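Local coordinates for eukaryotic peptide chain release factor GTP-binding subunit (Schizosaccharomyces pombe, PDB 1R5B), which serves as eRF3, the GTP-binding subunit of the eukaryotic peptide chain release factor, with a P-loop GTP-binding domain like that of elongation factor Tu followed by beta domains, at residues E33-K36 with D37-K41; M263-E267 with R268-A272; D345-T348 with G349-L352; E437-E440 with D441-M445. All coordinates share one frame; numbering follows the deposited sequence.

In the fold
The four contacts follow one another along the chain without overlap, each a local turn where the chain passes into or out of a regular element. Contact 1 spans helix 35-38, just ahead of strand 42-50 of the GTP-binding domain's mixed sheet. Contact 2, spanning the loop into helix 267-270, leads from the GTP-binding domain into strand 275-283 of the middle antiparallel sheet, and contact 3 brings the chain into strand 351-353 of that same sheet. Contact 4 belongs to the C-terminal domain. It touches the other three, its centre about 14 Å from those of contacts 1 and 2 and about 18 Å from that of contact 3, and so lies where the parts of the protein meet.

Contact 1: residues E33-K36 with D37-K41; sequences ELLK and DMYGK
The ring of Tyr39 meets the Leu35 side chain most closely at CE1, 3.9 Å from Leu35 CD2, while Met38 CG rests 3.6 Å above one face, displaced toward the rim. Arg447 adds a cation-pi contact to the same ring. Leu35 and Tyr39 stand four apart, the leucine on the short, weakly bonded helix 35-38 and the tyrosine just past its end, ahead of the first strand of the GTP-binding domain's sheet. A backbone bond runs from Tyr39 N to Leu35 O, 2.8 Å long with an N-H...O angle of 146°. With chi1 at -46°, Tyr39 carries CG beside its own backbone N, and this brings the root of the ring back beside the carbonyl that the N already holds: CB and CD1 of Tyr39 are each 3.5 Å from Leu35 O. The leucine side chain runs at a slant to that of the tyrosine. Beyond the turn, Leu34 and Tyr39 both pack on Val459 of strand 457-466, joining this N-terminal piece to the C-terminal domain. At the far end Lys41 NZ is held by the backbone oxygens of Thr118 and Glu119, facing the GTP-binding domain. The CB of Met38 comes within 3.7 Å of Leu35 O and 3.9 Å of Leu34 O.

Contact 2: residues M263-E267 with R268-A272; sequences MTHLE and RKVNA
Leu266 O receives the backbone N of Val270 in a bond of 2.8 Å, close to straight at 163°, and the CG2 of the same valine lies 3.3 Å from that oxygen. One residue further on, Asn271 N reaches Glu267 O at 3.0 Å, more bent at 139°. Val270 CG2, set beside its own backbone N while CG1 is anti to it (chi1 171°), also stands over the centre of the His265 imidazole, a CH-pi contact with the methyl 3.9 Å from the ring centroid. His183 brings its own ring against that histidine. Leu266 holds the N-cap position of the short helix 267-270, which carries the chain from the GTP-binding domain into the next, beta-stranded one. Leu266 and Lys269 run side by side in the same direction, with CD1 of the leucine 3.7 Å from NZ. That ammonium forms a salt bridge with Glu42 and also donates to a water, 2.8 Å from NZ, which in turn donates to Thr264 O. Arg268 pairs with Asp146, and Glu267 OE2 accepts from the backbone N of Asn182, so these ends too are held by the GTP-binding domain.

Contact 3: residues D345-T348 with G349-L352; sequences DVQT and GYVL
Gln347 lies across the ring of Tyr350, its CG set over the middle of one face, 3.6 Å from the centroid and 9° off the ring normal, in a CH-pi contact. The two side chains run at a slant to each other, yet the glutamine amide is only 21° from parallel with the ring. Past CG the glutamine chain stays extended over the phenol end, with CD 3.8 Å from CZ of Tyr350. The first torsion puts it there: chi1 of 62° wedges CG between the backbone N and the carbonyl carbon of Gln347, so the chain rises on the tyrosine's side. Asp345 O also comes to 3.3 Å from Tyr350 CE1, at a slant to the ring. The backbone here makes a type II beta turn from Gln347 to Tyr350, closed by a weak bond of 3.4 Å from Tyr350 N to Gln347 O. Gly349 fills the third position with a phi of 104°, where a side chain would jam against the Thr348 carbonyl. The turn feeds strand 351-353 of the middle beta domain, and Tyr350 packs also on Val306 and Pro308. The contact is thus mainly dispersion and CH-pi attraction between a glutamine's aliphatic part and an aromatic face, alongside a weak backbone bond.

Contact 4: residues E437-E440 with D441-M445; sequences ERFE and DYQYM
Arg438 leans on Asp441 from its first side-chain atom: CB is 3.9 Å from Asp441 OD2, and CG passes the same oxygen a little farther off. After a bend at chi3 (-63°), NE donates to Asp441 OD2 at 3.2 Å, with the oxygen at the edge of the guanidinium and close to its plane, although the nitrogen approaches from above the carboxylate plane. At the tip NH2 adds a weak bond to Asp441 OD1, and the two flat groups stand 74° apart rather than meeting as a coplanar pair. NH1 has a different neighbour, Glu440 OE1 at 2.7 Å; this oxygen lies well outside the guanidinium plane, so the attraction there is one of charge alone. This salt-bridge network sits on a turn in the C-terminal domain, between strand 433-435 and helix 443-446. Arg438 O accepts both Asp441 N, at 2.9 Å, and Tyr442 N, at 3.1 Å. On another side of the turn Gln443 CG lies over one face of the Phe439 ring, 3.9 Å from its centroid, and its NE2 reaches a water and, weakly, Gly40 O. Glu437 runs alongside Tyr442, with Glu437 CG 3.5 Å from Tyr442 CD1. Its OE2 accepts from the backbone N of His360; its own N donates to Met445 O, so the two ends of the turn are tied. One arginine facing two carboxylates probably offsets their mutual repulsion and favours both in the ionised form.

Contact 1: residues E33-K36 with D37-K41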
loop_
_atom_site.group_PDB
_atom_site.type_symbol
_atom_site.label_atom_id
_atom_site.label_comp_id
_atom_site.label_asym_id
_atom_site.label_seq_id
_atom_site.Cartn_x
_atom_site.Cartn_y
_atom_site.Cartn_z
ATOM N N GLU A 33 -9.513 5.929 -17.814
ATOM C CA GLU A 33 -8.146 6.234 -17.298
ATOM C C GLU A 33 -7.695 7.721 -17.212
ATOM O O GLU A 33 -6.500 8.034 -17.303
ATOM C CB GLU A 33 -7.107 5.445 -18.092
ATOM C CG GLU A 33 -7.222 3.936 -17.949
ATOM C CD GLU A 33 -6.191 3.193 -18.793
ATOM O OE1 GLU A 33 -6.224 3.320 -20.044
ATOM O OE2 GLU A 33 -5.345 2.479 -18.206
ATOM N N LEU A 34 -8.659 8.626 -17.052
ATOM C CA LEU A 34 -8.429 9.928 -16.424
ATOM C C LEU A 34 -8.224 9.771 -14.908
ATOM O O LEU A 34 -7.796 10.709 -14.236
ATOM C CB LEU A 34 -9.606 10.880 -16.696
ATOM C CG LEU A 34 -11.015 10.461 -16.232
ATOM C CD1 LEU A 34 -11.333 10.893 -14.780
ATOM C CD2 LEU A 34 -12.071 10.996 -17.202
ATOM N N LEU A 35 -8.556 8.581 -14.392
ATOM C CA LEU A 35 -8.306 8.180 -13.009
ATOM C C LEU A 35 -6.833 8.316 -12.636
ATOM O O LEU A 35 -6.504 8.744 -11.532
ATOM C CB LEU A 35 -8.724 6.720 -12.797
ATOM C CG LEU A 35 -10.167 6.273 -13.049
ATOM C CD1 LEU A 35 -10.322 4.804 -12.650
ATOM C CD2 LEU A 35 -11.201 7.141 -12.324
ATOM N N LYS A 36 -5.951 7.919 -13.550
ATOM C CA LYS A 36 -4.518 8.152 -13.391
ATOM C C LYS A 36 -4.287 9.645 -13.585
ATOM O O LYS A 36 -5.038 10.282 -14.321
ATOM C CB LYS A 36 -3.731 7.341 -14.423
ATOM C CG LYS A 36 -3.919 5.825 -14.294
ATOM C CD LYS A 36 -3.421 5.080 -15.527
ATOM C CE LYS A 36 -1.904 4.909 -15.510
ATOM N NZ LYS A 36 -1.383 4.482 -16.838
ATOM N N ASP A 37 -3.278 10.211 -12.921
ATOM C CA ASP A 37 -3.022 11.667 -12.966
ATOM C C ASP A 37 -3.822 12.401 -11.893
ATOM O O ASP A 37 -3.325 13.361 -11.298
ATOM C CB ASP A 37 -3.322 12.267 -14.355
ATOM C CG ASP A 37 -2.704 13.652 -14.556
ATOM O OD1 ASP A 37 -2.946 14.244 -15.627
ATOM O OD2 ASP A 37 -1.973 14.224 -13.717
ATOM N N MET A 38 -5.064 11.973 -11.659
ATOM C CA MET A 38 -5.796 12.364 -10.445
ATOM C C MET A 38 -5.278 11.495 -9.276
ATOM O O MET A 38 -4.515 11.965 -8.429
ATOM C CB MET A 38 -7.319 12.208 -10.653
ATOM C CG MET A 38 -8.189 12.216 -9.366
ATOM S SD MET A 38 -8.588 13.864 -8.738
ATOM C CE MET A 38 -9.634 14.483 -10.013
ATOM N N TYR A 39 -5.671 10.228 -9.254
ATOM C CA TYR A 39 -5.229 9.299 -8.223
ATOM C C TYR A 39 -3.825 8.759 -8.574
ATOM O O TYR A 39 -3.682 7.779 -9.315
ATOM C CB TYR A 39 -6.246 8.155 -8.062
ATOM C CG TYR A 39 -7.722 8.573 -7.982
ATOM C CD1 TYR A 39 -8.663 8.076 -8.897
ATOM C CD2 TYR A 39 -8.184 9.442 -6.987
ATOM C CE1 TYR A 39 -10.022 8.432 -8.823
ATOM C CE2 TYR A 39 -9.545 9.813 -6.920
ATOM C CZ TYR A 39 -10.452 9.294 -7.840
ATOM O OH TYR A 39 -11.785 9.623 -7.773
ATOM N N GLY A 40 -2.789 9.416 -8.051
ATOM C CA GLY A 40 -1.412 9.033 -8.329
ATOM C C GLY A 40 -0.999 7.744 -7.629
ATOM O O GLY A 40 -1.655 7.319 -6.661
ATOM N N LYS A 41 0.079 7.129 -8.128
ATOM C CA LYS A 41 0.669 5.923 -7.529
ATOM C C LYS A 41 1.082 6.085 -6.059
ATOM O O LYS A 41 1.556 7.140 -5.647
ATOM C CB LYS A 41 1.896 5.482 -8.334
ATOM C CG LYS A 41 1.566 4.946 -9.716
ATOM C CD LYS A 41 2.808 4.809 -10.581
ATOM C CE LYS A 41 2.447 4.590 -12.047
ATOM N NZ LYS A 41 2.866 3.269 -12.526
#

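Contact 2: residues M263-E267 with R268-A272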
loop_
_atom_site.group_PDB
_atom_site.type_symbol
_atom_site.label_atom_id
_atom_site.label_comp_id
_atom_site.label_asym_id
_atom_site.label_seq_id
_atom_site.Cartn_x
_atom_site.Cartn_y
_atom_site.Cartn_z
ATOM N N MET A 263 1.989 -6.460 -2.624
ATOM C CA MET A 263 2.393 -6.612 -1.221
ATOM C C MET A 263 1.539 -5.771 -0.298
ATOM O O MET A 263 1.362 -4.588 -0.487
ATOM C CB MET A 263 3.801 -6.034 -1.039
ATOM C CG MET A 263 4.795 -6.977 -0.660
ATOM S SD MET A 263 6.319 -6.151 -0.352
ATOM C CE MET A 263 6.474 -6.740 1.318
ATOM N N THR A 264 1.148 -6.365 0.784
ATOM C CA THR A 264 0.226 -5.747 1.690
ATOM C C THR A 264 0.931 -5.257 2.978
ATOM O O THR A 264 0.547 -4.248 3.554
ATOM C CB THR A 264 -0.848 -6.786 1.929
ATOM O OG1 THR A 264 -2.118 -6.167 1.837
ATOM C CG2 THR A 264 -0.769 -7.392 3.255
ATOM N N HIS A 265 1.985 -5.946 3.394
ATOM C CA HIS A 265 2.696 -5.577 4.611
ATOM C C HIS A 265 3.717 -4.473 4.333
ATOM O O HIS A 265 4.828 -4.765 3.953
ATOM C CB HIS A 265 3.384 -6.810 5.178
ATOM C CG HIS A 265 3.840 -6.667 6.591
ATOM N ND1 HIS A 265 4.847 -5.804 6.972
ATOM C CD2 HIS A 265 3.443 -7.304 7.714
ATOM C CE1 HIS A 265 5.044 -5.919 8.277
ATOM N NE2 HIS A 265 4.203 -6.820 8.749
ATOM N N LEU A 266 3.303 -3.211 4.482
ATOM C CA LEU A 266 4.206 -2.064 4.432
ATOM C C LEU A 266 4.349 -1.483 5.855
ATOM O O LEU A 266 3.367 -1.034 6.452
ATOM C CB LEU A 266 3.657 -0.996 3.474
ATOM C CG LEU A 266 3.274 -1.407 2.045
ATOM C CD1 LEU A 266 2.888 -0.210 1.228
ATOM C CD2 LEU A 266 4.361 -2.103 1.357
ATOM N N GLU A 267 5.562 -1.479 6.388
ATOM C CA GLU A 267 5.774 -1.165 7.808
ATOM C C GLU A 267 5.187 0.149 8.301
ATOM O O GLU A 267 4.609 0.160 9.360
ATOM C CB GLU A 267 7.248 -1.178 8.176
ATOM C CG GLU A 267 7.952 -2.507 7.993
ATOM C CD GLU A 267 7.377 -3.640 8.839
ATOM O OE1 GLU A 267 6.695 -3.394 9.857
ATOM O OE2 GLU A 267 7.637 -4.796 8.453
ATOM N N ARG A 268 5.341 1.251 7.568
ATOM C CA ARG A 268 4.781 2.517 8.034
ATOM C C ARG A 268 3.266 2.424 8.185
ATOM O O ARG A 268 2.707 2.930 9.154
ATOM C CB ARG A 268 5.134 3.684 7.107
ATOM C CG ARG A 268 6.615 4.056 7.129
ATOM C CD ARG A 268 7.002 5.217 6.227
ATOM N NE ARG A 268 6.613 4.985 4.836
ATOM C CZ ARG A 268 6.491 5.935 3.920
ATOM N NH1 ARG A 268 6.735 7.198 4.220
ATOM N NH2 ARG A 268 6.116 5.620 2.689
ATOM N N LYS A 269 2.621 1.781 7.213
ATOM C CA LYS A 269 1.162 1.612 7.186
ATOM C C LYS A 269 0.713 0.636 8.285
ATOM O O LYS A 269 -0.288 0.875 8.936
ATOM C CB LYS A 269 0.711 1.094 5.815
ATOM C CG LYS A 269 -0.667 1.486 5.385
ATOM C CD LYS A 269 -1.077 0.784 4.075
ATOM C CE LYS A 269 -0.551 1.474 2.826
ATOM N NZ LYS A 269 -0.665 0.574 1.607
ATOM N N VAL A 270 1.467 -0.438 8.490
ATOM C CA VAL A 270 1.164 -1.402 9.555
ATOM C C VAL A 270 1.250 -0.752 10.942
ATOM O O VAL A 270 0.478 -1.088 11.847
ATOM C CB VAL A 270 2.141 -2.614 9.521
ATOM C CG1 VAL A 270 1.982 -3.515 10.776
ATOM C CG2 VAL A 270 1.940 -3.438 8.253
ATOM N N ASN A 271 2.186 0.180 11.093
ATOM C CA ASN A 271 2.508 0.787 12.382
ATOM C C ASN A 271 1.742 2.081 12.603
ATOM O O ASN A 271 1.860 2.706 13.653
ATOM C CB ASN A 271 4.014 1.030 12.479
ATOM C CG ASN A 271 4.796 -0.274 12.652
ATOM O OD1 ASN A 271 5.716 -0.557 11.914
ATOM N ND2 ASN A 271 4.415 -1.066 13.641
ATOM N N ALA A 272 0.966 2.475 11.597
ATOM C CA ALA A 272 0.093 3.616 11.694
ATOM C C ALA A 272 -1.118 3.260 12.553
ATOM O O ALA A 272 -1.422 2.083 12.759
ATOM C CB ALA A 272 -0.379 4.019 10.296
HETATM O O HOH W 1 -0.572 -2.205 2.057
#

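Contact 3: residues D345-T348 with G349-L352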
loop_
_atom_site.group_PDB
_atom_site.type_symbol
_atom_site.label_atom_id
_atom_site.label_comp_id
_atom_site.label_asym_id
_atom_site.label_seq_id
_atom_site.Cartn_x
_atom_site.Cartn_y
_atom_site.Cartn_z
ATOM N N ASP A 345 -25.727 3.098 17.242
ATOM C CA ASP A 345 -25.573 4.198 16.275
ATOM C C ASP A 345 -24.565 3.905 15.161
ATOM O O ASP A 345 -24.441 4.690 14.222
ATOM C CB ASP A 345 -25.155 5.491 16.979
ATOM C CG ASP A 345 -26.255 6.076 17.820
ATOM O OD1 ASP A 345 -27.438 6.012 17.415
ATOM O OD2 ASP A 345 -26.023 6.628 18.910
ATOM N N VAL A 346 -23.857 2.786 15.268
ATOM C CA VAL A 346 -22.874 2.393 14.270
ATOM C C VAL A 346 -23.547 2.087 12.943
ATOM O O VAL A 346 -24.431 1.235 12.876
ATOM C CB VAL A 346 -22.112 1.133 14.707
ATOM C CG1 VAL A 346 -21.099 0.713 13.636
ATOM C CG2 VAL A 346 -21.415 1.363 16.042
ATOM N N GLN A 347 -23.141 2.782 11.888
ATOM C CA GLN A 347 -23.652 2.487 10.550
ATOM C C GLN A 347 -22.501 2.353 9.575
ATOM O O GLN A 347 -21.349 2.559 9.949
ATOM C CB GLN A 347 -24.648 3.558 10.098
ATOM C CG GLN A 347 -24.075 4.975 9.974
ATOM C CD GLN A 347 -25.162 6.047 9.806
ATOM O OE1 GLN A 347 -24.981 7.004 9.046
ATOM N NE2 GLN A 347 -26.281 5.888 10.511
ATOM N N THR A 348 -22.800 1.981 8.336
ATOM C CA THR A 348 -21.748 1.838 7.325
ATOM C C THR A 348 -21.277 3.226 6.915
ATOM O O THR A 348 -22.057 4.168 6.873
ATOM C CB THR A 348 -22.226 1.035 6.097
ATOM O OG1 THR A 348 -23.213 1.781 5.371
ATOM C CG2 THR A 348 -22.947 -0.249 6.512
ATOM N N GLY A 349 -19.984 3.358 6.657
ATOM C CA GLY A 349 -19.408 4.638 6.299
ATOM C C GLY A 349 -18.662 5.209 7.476
ATOM O O GLY A 349 -17.755 6.024 7.304
ATOM N N TYR A 350 -19.062 4.789 8.676
ATOM C CA TYR A 350 -18.330 5.102 9.890
ATOM C C TYR A 350 -17.087 4.249 9.899
ATOM O O TYR A 350 -16.985 3.278 9.157
ATOM C CB TYR A 350 -19.191 4.819 11.125
ATOM C CG TYR A 350 -20.324 5.810 11.363
ATOM C CD1 TYR A 350 -21.113 5.705 12.507
ATOM C CD2 TYR A 350 -20.604 6.854 10.468
ATOM C CE1 TYR A 350 -22.148 6.601 12.761
ATOM C CE2 TYR A 350 -21.643 7.760 10.721
ATOM C CZ TYR A 350 -22.414 7.621 11.867
ATOM O OH TYR A 350 -23.443 8.491 12.149
ATOM N N VAL A 351 -16.126 4.603 10.732
ATOM C CA VAL A 351 -14.807 4.010 10.607
ATOM C C VAL A 351 -14.302 3.543 11.953
ATOM O O VAL A 351 -14.289 4.317 12.911
ATOM C CB VAL A 351 -13.818 5.013 9.991
ATOM C CG1 VAL A 351 -12.413 4.427 9.944
ATOM C CG2 VAL A 351 -14.265 5.414 8.599
ATOM N N LEU A 352 -13.905 2.274 12.024
ATOM C CA LEU A 352 -13.250 1.765 13.211
ATOM C C LEU A 352 -11.851 2.312 13.197
ATOM O O LEU A 352 -11.212 2.371 12.151
ATOM C CB LEU A 352 -13.231 0.240 13.234
ATOM C CG LEU A 352 -14.605 -0.418 13.103
ATOM C CD1 LEU A 352 -14.478 -1.913 13.292
ATOM C CD2 LEU A 352 -15.617 0.165 14.091
#

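Contact 4: residues E437-E440 with D441-M445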
loop_
_atom_site.group_PDB
_atom_site.type_symbol
_atom_site.label_atom_id
_atom_site.label_comp_id
_atom_site.label_asym_id
_atom_site.label_seq_id
_atom_site.Cartn_x
_atom_site.Cartn_y
_atom_site.Cartn_z
ATOM N N GLU A 437 -9.109 11.242 5.329
ATOM C CA GLU A 437 -7.748 11.731 5.407
ATOM C C GLU A 437 -7.342 12.242 4.020
ATOM O O GLU A 437 -7.975 11.906 3.014
ATOM C CB GLU A 437 -6.790 10.601 5.799
ATOM C CG GLU A 437 -7.105 9.913 7.114
ATOM C CD GLU A 437 -6.624 10.653 8.337
ATOM O OE1 GLU A 437 -5.597 11.354 8.289
ATOM O OE2 GLU A 437 -7.287 10.506 9.377
ATOM N N ARG A 438 -6.271 13.022 3.974
ATOM C CA ARG A 438 -5.637 13.377 2.708
ATOM C C ARG A 438 -5.369 12.116 1.882
ATOM O O ARG A 438 -4.925 11.110 2.435
ATOM C CB ARG A 438 -4.315 14.098 2.972
ATOM C CG ARG A 438 -4.458 15.414 3.741
ATOM C CD ARG A 438 -3.277 16.347 3.577
ATOM N NE ARG A 438 -2.048 15.770 4.113
ATOM C CZ ARG A 438 -0.821 16.124 3.751
ATOM N NH1 ARG A 438 -0.621 17.083 2.854
ATOM N NH2 ARG A 438 0.225 15.517 4.299
ATOM N N PHE A 439 -5.643 12.160 0.577
ATOM C CA PHE A 439 -5.317 11.061 -0.338
ATOM C C PHE A 439 -3.843 10.682 -0.208
ATOM O O PHE A 439 -3.480 9.507 -0.257
ATOM C CB PHE A 439 -5.622 11.480 -1.783
ATOM C CG PHE A 439 -5.348 10.404 -2.813
ATOM C CD1 PHE A 439 -6.267 9.374 -3.025
ATOM C CD2 PHE A 439 -4.179 10.419 -3.562
ATOM C CE1 PHE A 439 -6.019 8.375 -3.963
ATOM C CE2 PHE A 439 -3.925 9.420 -4.515
ATOM C CZ PHE A 439 -4.849 8.398 -4.715
ATOM N N GLU A 440 -3.015 11.717 -0.062
ATOM C CA GLU A 440 -1.569 11.636 0.123
ATOM C C GLU A 440 -1.173 10.759 1.321
ATOM O O GLU A 440 -0.124 10.103 1.302
ATOM C CB GLU A 440 -1.043 13.071 0.328
ATOM C CG GLU A 440 0.438 13.206 0.674
ATOM C CD GLU A 440 0.924 14.657 0.734
ATOM O OE1 GLU A 440 0.097 15.602 0.651
ATOM O OE2 GLU A 440 2.158 14.852 0.868
ATOM N N ASP A 441 -2.001 10.762 2.363
ATOM C CA ASP A 441 -1.699 10.030 3.599
ATOM C C ASP A 441 -2.259 8.596 3.595
ATOM O O ASP A 441 -1.536 7.639 3.886
ATOM C CB ASP A 441 -2.219 10.809 4.817
ATOM C CG ASP A 441 -1.473 12.121 5.043
ATOM O OD1 ASP A 441 -0.406 12.314 4.426
ATOM O OD2 ASP A 441 -1.875 13.027 5.814
ATOM N N TYR A 442 -3.543 8.475 3.271
ATOM C CA TYR A 442 -4.241 7.203 3.161
ATOM C C TYR A 442 -5.195 7.281 1.959
ATOM O O TYR A 442 -6.301 7.822 2.048
ATOM C CB TYR A 442 -5.011 6.895 4.455
ATOM C CG TYR A 442 -4.196 7.014 5.727
ATOM C CD1 TYR A 442 -4.144 8.204 6.431
ATOM C CD2 TYR A 442 -3.490 5.934 6.228
ATOM C CE1 TYR A 442 -3.393 8.324 7.591
ATOM C CE2 TYR A 442 -2.732 6.045 7.375
ATOM C CZ TYR A 442 -2.690 7.235 8.053
ATOM O OH TYR A 442 -1.929 7.339 9.184
ATOM N N GLN A 443 -4.755 6.734 0.835
ATOM C CA GLN A 443 -5.458 6.855 -0.443
ATOM C C GLN A 443 -6.968 6.608 -0.386
ATOM O O GLN A 443 -7.734 7.498 -0.746
ATOM C CB GLN A 443 -4.808 5.946 -1.490
ATOM C CG GLN A 443 -3.437 6.438 -1.933
ATOM C CD GLN A 443 -2.953 5.765 -3.207
ATOM O OE1 GLN A 443 -3.307 4.612 -3.465
ATOM N NE2 GLN A 443 -2.137 6.474 -4.002
ATOM N N TYR A 444 -7.400 5.434 0.069
ATOM C CA TYR A 444 -8.825 5.094 0.082
ATOM C C TYR A 444 -9.627 5.925 1.077
ATOM O O TYR A 444 -10.849 5.939 1.000
ATOM C CB TYR A 444 -9.056 3.597 0.324
ATOM C CG TYR A 444 -8.617 2.737 -0.859
ATOM C CD1 TYR A 444 -7.270 2.362 -1.022
ATOM C CD2 TYR A 444 -9.534 2.303 -1.826
ATOM C CE1 TYR A 444 -6.856 1.584 -2.107
ATOM C CE2 TYR A 444 -9.115 1.519 -2.929
ATOM C CZ TYR A 444 -7.783 1.170 -3.059
ATOM O OH TYR A 444 -7.375 0.398 -4.137
ATOM N N MET A 445 -8.953 6.606 2.002
ATOM C CA MET A 445 -9.627 7.516 2.928
ATOM C C MET A 445 -9.784 8.937 2.360
ATOM O O MET A 445 -10.517 9.755 2.924
ATOM C CB MET A 445 -8.887 7.580 4.271
ATOM C CG MET A 445 -8.776 6.244 5.016
ATOM S SD MET A 445 -10.224 5.241 5.007
ATOM C CE MET A 445 -11.188 6.150 6.014
HETATM O O HOH W 2 -1.015 8.325 -2.304
#